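Local coordinates for EDD domain protein, DegV family (Ruminococcus gnavus, PDB 3JR7) that is of uncharacterised function but belongs to the DegV family, whose members probably bind lipids such as fatty acids, at residues Lys63-Glu66 / Leu67-Ile71; Leu183-Leu186 / Arg187-Arg191. All blocks are in the same frame, centred on the assembly; numbering follows the deposited sequence.

Interaction 1: residues Lys63-Glu66 / Leu67-Ile71; sequences KQEE and LLLKI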
ATOM      1  N   LYS A  63      -9.929  -5.240  14.445  1.00 31.65           N
ATOM      2  CA  LYS A  63     -11.071  -4.983  13.543  1.00 31.75           C
ATOM      3  C   LYS A  63     -11.139  -3.535  13.181  1.00 29.06           C
ATOM      4  O   LYS A  63     -10.972  -2.681  14.036  1.00 26.88           O
ATOM      5  CB  LYS A  63     -12.386  -5.405  14.203  1.00 32.99           C
ATOM      6  CG  LYS A  63     -12.472  -6.905  14.428  1.00 38.14           C
ATOM      7  CD  LYS A  63     -12.617  -7.644  13.100  1.00 44.45           C
ATOM      8  CE  LYS A  63     -12.331  -9.142  13.236  1.00 47.37           C
ATOM      9  NZ  LYS A  63     -10.845  -9.395  13.391  1.00 50.02           N
ATOM     10  N   GLN A  64     -11.430  -3.276  11.906  1.00 27.71           N
ATOM     11  CA  GLN A  64     -11.491  -1.907  11.382  1.00 27.01           C
ATOM     12  C   GLN A  64     -12.455  -1.054  12.216  1.00 25.82           C
ATOM     13  O   GLN A  64     -12.182   0.087  12.527  1.00 24.82           O
ATOM     14  CB  GLN A  64     -11.920  -1.924   9.893  1.00 26.34           C
ATOM     15  CG  GLN A  64     -11.802  -0.570   9.212  1.00 27.03           C
ATOM     16  CD  GLN A  64     -12.313  -0.618   7.810  1.00 27.24           C
ATOM     17  OE1 GLN A  64     -11.563  -0.886   6.846  1.00 29.22           O
ATOM     18  NE2 GLN A  64     -13.597  -0.414   7.678  1.00 21.52           N
ATOM     19  N   GLU A  65     -13.597  -1.625  12.573  1.00 26.36           N
ATOM     20  CA  GLU A  65     -14.634  -0.835  13.240  1.00 26.42           C
ATOM     21  C   GLU A  65     -14.074  -0.349  14.575  1.00 26.46           C
ATOM     22  O   GLU A  65     -14.126   0.838  14.908  1.00 25.85           O
ATOM     23  CB  GLU A  65     -15.967  -1.636  13.406  1.00 26.58           C
ATOM     24  CG  GLU A  65     -16.928  -0.902  14.367  1.00 25.92           C
ATOM     25  CD  GLU A  65     -18.378  -1.350  14.322  1.00 28.61           C
ATOM     26  OE1 GLU A  65     -18.730  -2.399  13.713  1.00 28.56           O
ATOM     27  OE2 GLU A  65     -19.184  -0.600  14.925  1.00 27.57           O
ATOM     28  N   GLU A  66     -13.445  -1.246  15.328  1.00 27.34           N
ATOM     29  CA  GLU A  66     -12.846  -0.823  16.598  1.00 27.75           C
ATOM     30  C   GLU A  66     -11.794   0.268  16.400  1.00 26.36           C
ATOM     31  O   GLU A  66     -11.631   1.210  17.180  1.00 24.52           O
ATOM     32  CB  GLU A  66     -12.240  -2.046  17.304  1.00 30.11           C
ATOM     33  CG  GLU A  66     -11.507  -1.664  18.583  1.00 35.06           C
ATOM     34  CD  GLU A  66     -10.944  -2.855  19.345  1.00 41.73           C
ATOM     35  OE1 GLU A  66     -10.489  -3.836  18.695  1.00 44.36           O
ATOM     36  OE2 GLU A  66     -10.905  -2.750  20.597  1.00 46.43           O
ATOM     37  N   LEU A  67     -11.023   0.142  15.344  1.00 25.36           N
ATOM     38  CA  LEU A  67     -10.005   1.151  15.096  1.00 25.24           C
ATOM     39  C   LEU A  67     -10.628   2.487  14.715  1.00 23.95           C
ATOM     40  O   LEU A  67     -10.231   3.523  15.207  1.00 24.60           O
ATOM     41  CB  LEU A  67      -9.065   0.636  13.969  1.00 25.50           C
ATOM     42  CG  LEU A  67      -8.013   1.605  13.404  1.00 25.73           C
ATOM     43  CD1 LEU A  67      -7.064   2.145  14.464  1.00 26.73           C
ATOM     44  CD2 LEU A  67      -7.246   0.829  12.289  1.00 24.20           C
ATOM     45  N   LEU A  68     -11.607   2.475  13.824  1.00 23.60           N
ATOM     46  CA  LEU A  68     -12.266   3.726  13.418  1.00 23.54           C
ATOM     47  C   LEU A  68     -12.932   4.409  14.605  1.00 24.97           C
ATOM     48  O   LEU A  68     -12.927   5.619  14.702  1.00 24.86           O
ATOM     49  CB  LEU A  68     -13.308   3.438  12.331  1.00 23.36           C
ATOM     50  CG  LEU A  68     -12.762   3.178  10.908  1.00 22.34           C
ATOM     51  CD1 LEU A  68     -13.851   2.690   9.905  1.00 21.40           C
ATOM     52  CD2 LEU A  68     -12.008   4.427  10.373  1.00 19.65           C
ATOM     53  N   LEU A  69     -13.536   3.618  15.495  1.00 25.83           N
ATOM     54  CA  LEU A  69     -14.207   4.198  16.688  1.00 26.30           C
ATOM     55  C   LEU A  69     -13.175   4.811  17.643  1.00 26.73           C
ATOM     56  O   LEU A  69     -13.382   5.901  18.186  1.00 25.71           O
ATOM     57  CB  LEU A  69     -15.034   3.126  17.420  1.00 25.67           C
ATOM     58  CG  LEU A  69     -16.355   2.756  16.718  1.00 25.06           C
ATOM     59  CD1 LEU A  69     -16.894   1.518  17.324  1.00 24.29           C
ATOM     60  CD2 LEU A  69     -17.410   3.915  16.769  1.00 25.36           C
ATOM     61  N   LYS A  70     -12.039   4.125  17.822  1.00 27.39           N
ATOM     62  CA  LYS A  70     -10.985   4.713  18.640  1.00 27.31           C
ATOM     63  C   LYS A  70     -10.451   6.016  18.046  1.00 26.78           C
ATOM     64  O   LYS A  70     -10.220   7.015  18.764  1.00 26.00           O
ATOM     65  CB  LYS A  70      -9.858   3.691  18.869  1.00 28.16           C
ATOM     66  CG  LYS A  70      -8.755   4.194  19.767  1.00 31.54           C
ATOM     67  CD  LYS A  70      -9.266   4.537  21.184  1.00 35.41           C
ATOM     68  CE  LYS A  70      -8.112   4.691  22.168  1.00 38.63           C
ATOM     69  NZ  LYS A  70      -8.606   4.815  23.574  1.00 39.88           N
ATOM     70  N   ILE A  71     -10.222   6.028  16.734  1.00 26.99           N
ATOM     71  CA  ILE A  71      -9.833   7.283  16.052  1.00 26.79           C
ATOM     72  C   ILE A  71     -10.869   8.388  16.273  1.00 27.69           C
ATOM     73  O   ILE A  71     -10.539   9.565  16.515  1.00 27.15           O
ATOM     74  CB  ILE A  71      -9.624   7.080  14.519  1.00 26.65           C
ATOM     75  CG1 ILE A  71      -8.403   6.155  14.242  1.00 24.14           C
ATOM     76  CG2 ILE A  71      -9.514   8.452  13.800  1.00 26.64           C
ATOM     77  CD1 ILE A  71      -8.413   5.558  12.807  1.00 21.14           C
TER
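The backbone carbonyl of Q64 takes the shortest bond here: its O lies 2.8 Å from the amide N of L68, and the bond is almost straight, with an N-H...O angle of 170°. The leucine side chain closes over the same oxygen, since CB and CG of L68 each come within 3.5 Å of Q64 O. One turn of helix apart, the two side chains then run alongside each other in the same direction. The terminal methyl CD1 of L68 rests against the amide nitrogen NE2 of Q64 at 3.8 Å, and against CG of that glutamine at nearly the same range. The glutamine reaches it as a straight rod, with CG set anti to the backbone N (chi1 -171°), while L68 swings its CG to the side near its own N. At the far end of the glutamine, OE1 makes a weak hydrogen bond to T281.

E65 and L69 repeat the pattern one residue on. CD1 of L69 rests alongside CG of E65 at 3.8 Å and is almost as near the carboxylate oxygen OE2, on a face of the helix open to solvent. Their backbones are joined by L69 N to E65 O at 2.9 Å.

Buried L67 turns the other way, against W56, I51 and helix 283-289, and its amide N bonds to K63 O at 3.1 Å. K70 N, in turn, reaches E66 O from a position tilted 30° out of the carbonyl plane. With K63 as N-cap, these four i to i+4 bonds are the first turns of alpha-helix 64-73, which packs its L67 face against strands 42-51 and 54-57 and helix 283-289 of the DegV fold.

Interaction 2: residues Leu183-Leu186 / Arg187-Arg191; sequences LDTL and RKNGR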
ATOM      1  N   LEU A 183      -7.659  14.442   5.578  1.00 28.54           N
ATOM      2  CA  LEU A 183      -6.207  14.438   5.333  1.00 28.72           C
ATOM      3  C   LEU A 183      -5.383  14.735   6.562  1.00 29.35           C
ATOM      4  O   LEU A 183      -4.146  14.746   6.503  1.00 27.68           O
ATOM      5  CB  LEU A 183      -5.838  15.468   4.257  1.00 28.89           C
ATOM      6  CG  LEU A 183      -6.148  15.106   2.813  1.00 29.72           C
ATOM      7  CD1 LEU A 183      -6.145  16.362   2.004  1.00 30.45           C
ATOM      8  CD2 LEU A 183      -5.122  14.171   2.260  1.00 28.92           C
ATOM      9  N   ASP A 184      -6.055  15.002   7.681  1.00 29.82           N
ATOM     10  CA  ASP A 184      -5.348  15.508   8.845  1.00 30.80           C
ATOM     11  C   ASP A 184      -4.292  14.548   9.423  1.00 29.08           C
ATOM     12  O   ASP A 184      -3.276  15.017   9.946  1.00 28.21           O
ATOM     13  CB  ASP A 184      -6.316  15.887   9.965  1.00 32.10           C
ATOM     14  CG  ASP A 184      -7.194  17.099   9.621  1.00 37.25           C
ATOM     15  OD1 ASP A 184      -7.054  17.756   8.543  1.00 42.47           O
ATOM     16  OD2 ASP A 184      -8.071  17.370  10.453  1.00 43.89           O
ATOM     17  N   THR A 185      -4.540  13.245   9.390  1.00 27.49           N
ATOM     18  CA  THR A 185      -3.568  12.295   9.961  1.00 26.31           C
ATOM     19  C   THR A 185      -2.270  12.312   9.126  1.00 26.39           C
ATOM     20  O   THR A 185      -1.168  12.402   9.685  1.00 26.57           O
ATOM     21  CB  THR A 185      -4.150  10.885  10.090  1.00 26.34           C
ATOM     22  OG1 THR A 185      -5.449  10.984  10.705  1.00 26.79           O
ATOM     23  CG2 THR A 185      -3.229   9.972  10.964  1.00 23.19           C
ATOM     24  N   LEU A 186      -2.407  12.317   7.806  1.00 25.23           N
ATOM     25  CA  LEU A 186      -1.244  12.481   6.916  1.00 25.54           C
ATOM     26  C   LEU A 186      -0.536  13.819   7.152  1.00 27.44           C
ATOM     27  O   LEU A 186       0.711  13.891   7.216  1.00 26.48           O
ATOM     28  CB  LEU A 186      -1.640  12.328   5.437  1.00 24.63           C
ATOM     29  CG  LEU A 186      -1.871  10.878   4.915  1.00 21.95           C
ATOM     30  CD1 LEU A 186      -2.692  10.877   3.596  1.00 17.65           C
ATOM     31  CD2 LEU A 186      -0.535  10.025   4.804  1.00 21.74           C
ATOM     32  N   ARG A 187      -1.318  14.884   7.300  1.00 28.33           N
ATOM     33  CA  ARG A 187      -0.725  16.212   7.449  1.00 30.78           C
ATOM     34  C   ARG A 187       0.023  16.308   8.765  1.00 30.73           C
ATOM     35  O   ARG A 187       1.200  16.651   8.795  1.00 31.29           O
ATOM     36  CB  ARG A 187      -1.816  17.286   7.351  1.00 31.53           C
ATOM     37  CG  ARG A 187      -1.374  18.694   7.801  1.00 37.22           C
ATOM     38  CD  ARG A 187      -0.449  19.364   6.813  1.00 43.02           C
ATOM     39  NE  ARG A 187      -1.116  19.583   5.524  1.00 48.00           N
ATOM     40  CZ  ARG A 187      -0.518  19.981   4.398  1.00 48.94           C
ATOM     41  NH1 ARG A 187       0.789  20.223   4.348  1.00 48.41           N
ATOM     42  NH2 ARG A 187      -1.254  20.128   3.299  1.00 50.66           N
ATOM     43  N   LYS A 188      -0.652  15.932   9.839  1.00 31.21           N
ATOM     44  CA  LYS A 188      -0.122  16.087  11.181  1.00 32.44           C
ATOM     45  C   LYS A 188       1.068  15.152  11.437  1.00 32.36           C
ATOM     46  O   LYS A 188       1.980  15.492  12.205  1.00 32.14           O
ATOM     47  CB  LYS A 188      -1.244  15.906  12.235  1.00 33.36           C
ATOM     48  CG  LYS A 188      -2.300  17.105  12.281  1.00 36.84           C
ATOM     49  CD  LYS A 188      -3.029  17.395  10.902  1.00 41.49           C
ATOM     50  CE  LYS A 188      -3.847  18.714  10.801  1.00 43.26           C
ATOM     51  NZ  LYS A 188      -4.406  18.953   9.399  1.00 44.95           N
ATOM     52  N   ASN A 189       1.099  13.990  10.800  1.00 31.70           N
ATOM     53  CA  ASN A 189       2.271  13.093  10.955  1.00 31.83           C
ATOM     54  C   ASN A 189       3.399  13.355   9.942  1.00 31.37           C
ATOM     55  O   ASN A 189       4.342  12.567   9.841  1.00 30.59           O
ATOM     56  CB  ASN A 189       1.835  11.613  10.956  1.00 32.17           C
ATOM     57  CG  ASN A 189       1.038  11.245  12.180  1.00 35.15           C
ATOM     58  OD1 ASN A 189       0.589  12.108  12.906  1.00 40.40           O
ATOM     59  ND2 ASN A 189       0.836   9.977  12.403  1.00 39.78           N
ATOM     60  N   GLY A 190       3.322  14.462   9.207  1.00 30.94           N
ATOM     61  CA  GLY A 190       4.467  14.951   8.417  1.00 31.27           C
ATOM     62  C   GLY A 190       4.630  14.252   7.068  1.00 31.01           C
ATOM     63  O   GLY A 190       5.721  14.259   6.481  1.00 30.63           O
ATOM     64  N   ARG A 191       3.551  13.655   6.568  1.00 29.97           N
ATOM     65  CA  ARG A 191       3.561  12.949   5.271  1.00 29.41           C
ATOM     66  C   ARG A 191       3.106  13.784   4.069  1.00 29.42           C
ATOM     67  O   ARG A 191       3.044  13.286   2.966  1.00 28.15           O
ATOM     68  CB  ARG A 191       2.694  11.689   5.374  1.00 29.20           C
ATOM     69  CG  ARG A 191       3.446  10.480   5.893  1.00 29.60           C
ATOM     70  CD  ARG A 191       3.975  10.595   7.294  1.00 29.63           C
ATOM     71  NE  ARG A 191       4.744   9.417   7.648  1.00 28.64           N
ATOM     72  CZ  ARG A 191       5.141   9.107   8.875  1.00 31.16           C
ATOM     73  NH1 ARG A 191       4.793   9.852   9.932  1.00 31.51           N
ATOM     74  NH2 ARG A 191       5.872   8.022   9.057  1.00 29.84           N
TER
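A Schellman motif ends the short helix 184-188, and its outer, 6-to-1 bond runs from R191 N back to L186 O, 2.9 Å and nearly in line with the carbonyl. Inside that loop G190 N bonds to R187 O at 3.1 Å. G190 is the C-prime residue, and its positive phi of 82° turns the chain back so that R191 comes over L186. The two side chains cross at about a right angle: methyl CD2 of the leucine meets CB of the arginine at 3.7 Å. The same leucine is buried against Y288, L180 and L192.

Beyond that crossing R191 bends at chi2, and its NH1 reaches N189 O at 2.8 Å, the carbonyl oxygen standing somewhat out of the guanidinium plane. NE goes to L108 O. This arginine also lines the pocket that holds a polyether molecule, probably from the crystallisation liquor, so the helix terminus helps to shape that site.

On the solvent side, D184 and K188 lie alongside each other one turn apart. NZ of the lysine comes to 3.0 Å from OD1 of D184 in a salt bridge whose hydrogen bond is weak; the path of the lysine's middle carbons is less certain.

N189, the first residue to leave helical geometry, still gives its N to T185 O at 3.0 Å. Its CB and CG pack over that oxygen, while the amide beyond is held from both ends: OD1 by K79, ND2 by Y288 and A78 O.

Interaction 1 is the N-terminal start of helix 64-73, whereas interaction 2 spans the whole of the separate, short helix 184-188 with its Schellman end. Their centres are 18 Å apart and their nearest atoms about 6 Å, without touching, yet both lean on helix 283-289, through T286 and V287 in the first and V287 and Y288 in the second. Interaction 1 is a surface contact with L67 as its buried, inward side, its pairs laying leucine methyls along the extended side chains of Q64 and E65. Interaction 2 is partly buried and chemically more mixed, combining a salt bridge, a leucine-arginine crossing and an arginine at the ligand pocket.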